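Metallo-beta-lactamase FIM-1 (Pseudomonas aeruginosa, PDB 6V3Q) probably catalyses the zinc-dependent hydrolysis of beta-lactam antibiotics to substituted beta-amino acids, as a class B metallo-beta-lactamase. Local coordinates at residues A[122-127]-A[136-141]. Numbering follows the deposited sequence.
Sequences LIFDSE and LVIFDP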
ATOM      1  N   LEU A 122      18.975 -18.845 -18.777  1.00 66.03           N
ATOM      2  CA  LEU A 122      19.101 -20.105 -18.061  1.00 62.97           C
ATOM      3  C   LEU A 122      18.902 -21.274 -19.020  1.00 66.59           C
ATOM      4  O   LEU A 122      18.113 -21.205 -19.965  1.00 69.14           O
ATOM      5  CB  LEU A 122      18.088 -20.172 -16.917  1.00 57.04           C
ATOM      6  CG  LEU A 122      18.330 -19.236 -15.730  1.00 56.55           C
ATOM      7  CD1 LEU A 122      17.088 -19.123 -14.861  1.00 56.61           C
ATOM      8  CD2 LEU A 122      19.511 -19.721 -14.905  1.00 60.47           C
ATOM      9  N   ILE A 123      19.642 -22.352 -18.778  1.00 68.44           N
ATOM     10  CA  ILE A 123      19.559 -23.561 -19.589  1.00 69.66           C
ATOM     11  C   ILE A 123      19.047 -24.676 -18.688  1.00 74.62           C
ATOM     12  O   ILE A 123      19.779 -25.169 -17.820  1.00 84.06           O
ATOM     13  CB  ILE A 123      20.906 -23.930 -20.228  1.00 72.32           C
ATOM     14  CG1 ILE A 123      21.388 -22.799 -21.140  1.00 77.70           C
ATOM     15  CG2 ILE A 123      20.788 -25.228 -21.012  1.00 78.46           C
ATOM     16  CD1 ILE A 123      22.554 -23.174 -22.028  1.00 78.75           C
ATOM     17  N   PHE A 124      17.796 -25.072 -18.891  1.00 65.68           N
ATOM     18  CA  PHE A 124      17.166 -26.100 -18.078  1.00 64.97           C
ATOM     19  C   PHE A 124      17.388 -27.477 -18.687  1.00 70.18           C
ATOM     20  O   PHE A 124      17.489 -27.632 -19.907  1.00 77.91           O
ATOM     21  CB  PHE A 124      15.667 -25.834 -17.940  1.00 61.93           C
ATOM     22  CG  PHE A 124      15.339 -24.615 -17.126  1.00 61.32           C
ATOM     23  CD1 PHE A 124      15.057 -23.405 -17.739  1.00 57.54           C
ATOM     24  CD2 PHE A 124      15.308 -24.681 -15.743  1.00 54.85           C
ATOM     25  CE1 PHE A 124      14.756 -22.282 -16.986  1.00 54.45           C
ATOM     26  CE2 PHE A 124      15.007 -23.563 -14.986  1.00 55.74           C
ATOM     27  CZ  PHE A 124      14.732 -22.364 -15.608  1.00 57.94           C
ATOM     28  N   ASP A 125      17.467 -28.483 -17.819  1.00 66.75           N
ATOM     29  CA  ASP A 125      17.593 -29.859 -18.266  1.00 72.00           C
ATOM     30  C   ASP A 125      16.198 -30.441 -18.505  1.00 72.50           C
ATOM     31  O   ASP A 125      15.182 -29.756 -18.370  1.00 71.24           O
ATOM     32  CB  ASP A 125      18.404 -30.677 -17.255  1.00 79.65           C
ATOM     33  CG  ASP A 125      17.723 -30.794 -15.894  1.00 84.66           C
ATOM     34  OD1 ASP A 125      18.264 -31.521 -15.032  1.00 89.86           O
ATOM     35  OD2 ASP A 125      16.653 -30.185 -15.683  1.00 83.24           O
ATOM     36  N   SER A 126      16.147 -31.728 -18.860  1.00 74.10           N
ATOM     37  CA  SER A 126      14.869 -32.355 -19.183  1.00 80.39           C
ATOM     38  C   SER A 126      13.931 -32.433 -17.984  1.00 81.28           C
ATOM     39  O   SER A 126      12.733 -32.669 -18.168  1.00 84.34           O
ATOM     40  CB  SER A 126      15.103 -33.752 -19.763  1.00 82.00           C
ATOM     41  OG  SER A 126      15.929 -34.524 -18.912  1.00 83.79           O
ATOM     42  N   GLU A 127      14.440 -32.244 -16.767  1.00 82.82           N
ATOM     43  CA  GLU A 127      13.605 -32.173 -15.577  1.00 82.67           C
ATOM     44  C   GLU A 127      13.280 -30.739 -15.175  1.00 70.32           C
ATOM     45  O   GLU A 127      12.785 -30.517 -14.063  1.00 67.84           O
ATOM     46  CB  GLU A 127      14.269 -32.909 -14.410  1.00 93.93           C
ATOM     47  CG  GLU A 127      14.050 -34.414 -14.433  1.00109.95           C
ATOM     48  CD  GLU A 127      15.293 -35.186 -14.826  1.00126.16           C
ATOM     49  OE1 GLU A 127      16.028 -35.631 -13.920  1.00133.63           O
ATOM     50  OE2 GLU A 127      15.537 -35.350 -16.038  1.00134.21           O
ATOM     51  N   LEU A 136      21.346 -23.249  -4.910  1.00 61.44           N
ATOM     52  CA  LEU A 136      19.994 -23.018  -5.402  1.00 61.79           C
ATOM     53  C   LEU A 136      19.646 -24.069  -6.449  1.00 56.63           C
ATOM     54  O   LEU A 136      20.480 -24.445  -7.276  1.00 59.02           O
ATOM     55  CB  LEU A 136      19.846 -21.619  -6.015  1.00 62.92           C
ATOM     56  CG  LEU A 136      20.320 -20.322  -5.359  1.00 69.46           C
ATOM     57  CD1 LEU A 136      19.801 -19.117  -6.147  1.00 66.59           C
ATOM     58  CD2 LEU A 136      19.914 -20.207  -3.900  1.00 71.63           C
ATOM     59  N   VAL A 137      18.412 -24.555  -6.402  1.00 57.90           N
ATOM     60  CA  VAL A 137      17.820 -25.272  -7.524  1.00 53.83           C
ATOM     61  C   VAL A 137      16.827 -24.329  -8.183  1.00 52.12           C
ATOM     62  O   VAL A 137      15.836 -23.921  -7.563  1.00 53.80           O
ATOM     63  CB  VAL A 137      17.145 -26.582  -7.089  1.00 55.97           C
ATOM     64  CG1 VAL A 137      16.387 -27.195  -8.263  1.00 48.34           C
ATOM     65  CG2 VAL A 137      18.181 -27.567  -6.570  1.00 50.80           C
ATOM     66  N   ILE A 138      17.110 -23.948  -9.422  1.00 49.15           N
ATOM     67  CA  ILE A 138      16.214 -23.102 -10.197  1.00 51.16           C
ATOM     68  C   ILE A 138      15.314 -24.018 -11.014  1.00 53.25           C
ATOM     69  O   ILE A 138      15.800 -24.834 -11.804  1.00 58.17           O
ATOM     70  CB  ILE A 138      16.995 -22.134 -11.095  1.00 54.70           C
ATOM     71  CG1 ILE A 138      17.901 -21.236 -10.243  1.00 53.90           C
ATOM     72  CG2 ILE A 138      16.035 -21.292 -11.920  1.00 48.14           C
ATOM     73  CD1 ILE A 138      18.960 -20.507 -11.031  1.00 58.05           C
ATOM     74  N   PHE A 139      14.007 -23.883 -10.821  1.00 47.30           N
ATOM     75  CA  PHE A 139      13.023 -24.802 -11.370  1.00 51.80           C
ATOM     76  C   PHE A 139      12.015 -24.038 -12.215  1.00 52.45           C
ATOM     77  O   PHE A 139      11.579 -22.944 -11.841  1.00 56.62           O
ATOM     78  CB  PHE A 139      12.314 -25.555 -10.238  1.00 46.59           C
ATOM     79  CG  PHE A 139      11.280 -26.538 -10.706  1.00 54.42           C
ATOM     80  CD1 PHE A 139      11.655 -27.705 -11.350  1.00 54.97           C
ATOM     81  CD2 PHE A 139       9.933 -26.305 -10.485  1.00 48.75           C
ATOM     82  CE1 PHE A 139      10.700 -28.616 -11.780  1.00 55.16           C
ATOM     83  CE2 PHE A 139       8.976 -27.210 -10.912  1.00 51.71           C
ATOM     84  CZ  PHE A 139       9.362 -28.366 -11.556  1.00 53.48           C
ATOM     85  N   ASP A 140      11.654 -24.619 -13.360  1.00 52.65           N
ATOM     86  CA  ASP A 140      10.696 -24.018 -14.283  1.00 53.83           C
ATOM     87  C   ASP A 140       9.395 -24.807 -14.243  1.00 57.74           C
ATOM     88  O   ASP A 140       9.320 -25.907 -14.812  1.00 57.26           O
ATOM     89  CB  ASP A 140      11.265 -23.992 -15.705  1.00 60.78           C
ATOM     90  CG  ASP A 140      10.297 -23.390 -16.714  1.00 74.66           C
ATOM     91  OD1 ASP A 140       9.347 -22.688 -16.304  1.00 79.34           O
ATOM     92  OD2 ASP A 140      10.481 -23.623 -17.927  1.00 78.97           O
ATOM     93  N   PRO A 141       8.348 -24.302 -13.591  1.00 55.42           N
ATOM     94  CA  PRO A 141       7.103 -25.065 -13.449  1.00 50.26           C
ATOM     95  C   PRO A 141       6.071 -24.827 -14.540  1.00 51.58           C
ATOM     96  O   PRO A 141       5.010 -25.460 -14.501  1.00 57.10           O
ATOM     97  CB  PRO A 141       6.579 -24.561 -12.101  1.00 48.99           C
ATOM     98  CG  PRO A 141       6.995 -23.128 -12.078  1.00 51.13           C
ATOM     99  CD  PRO A 141       8.303 -23.036 -12.839  1.00 52.46           C
TER
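OD2 of D125 takes two backbone N-H groups: that of S129 and that of E127 (N to OD2 3.2 Å, bent to 126°), whose carbonyl O meets F139 at the ring edge, near its plane, 3.6 Å from CE1. Together they brace the loop at 125-129, the second bond only weakly, and OG of S126 adds a hydrogen bond to OE2 of E127 at 3.0 Å, nearly in line with the carboxylate C-O bond. CB of D140 sits over the centre of one face of the F124 ring, 3.9 Å from the centroid and 13° off the normal, a CH-pi contact made by the methylene while the carboxylate leads back from the ring. At the ring edge, in plane, I138 O approaches CE2 of F124 to 3.5 Å. F124 CG stands beside its backbone N, anti to the carbonyl carbon (chi1 -68°), on a CB that points toward 136-141. CG2 of I138 is shared by two side chains, touching L122 CD1 at 3.8 Å and F124 CE2 at 4.0 Å, and both cross I138 at about a right angle. The loop carries the chain from strand 120-121 to strand 129-130, edge strands of the two sheets of the alpha-beta/beta-alpha sandwich of metallo-beta-lactamases, with L122 and F124 packing on the second sheet. D140 ends about 10 Å from the zinc ligand H81, side chain to side chain. Strand 137-139 runs between strands 129-130 and 151-154: T130 touches F124 and I138, V152 backs I138, and R195 of helix 185-195 packs on F139.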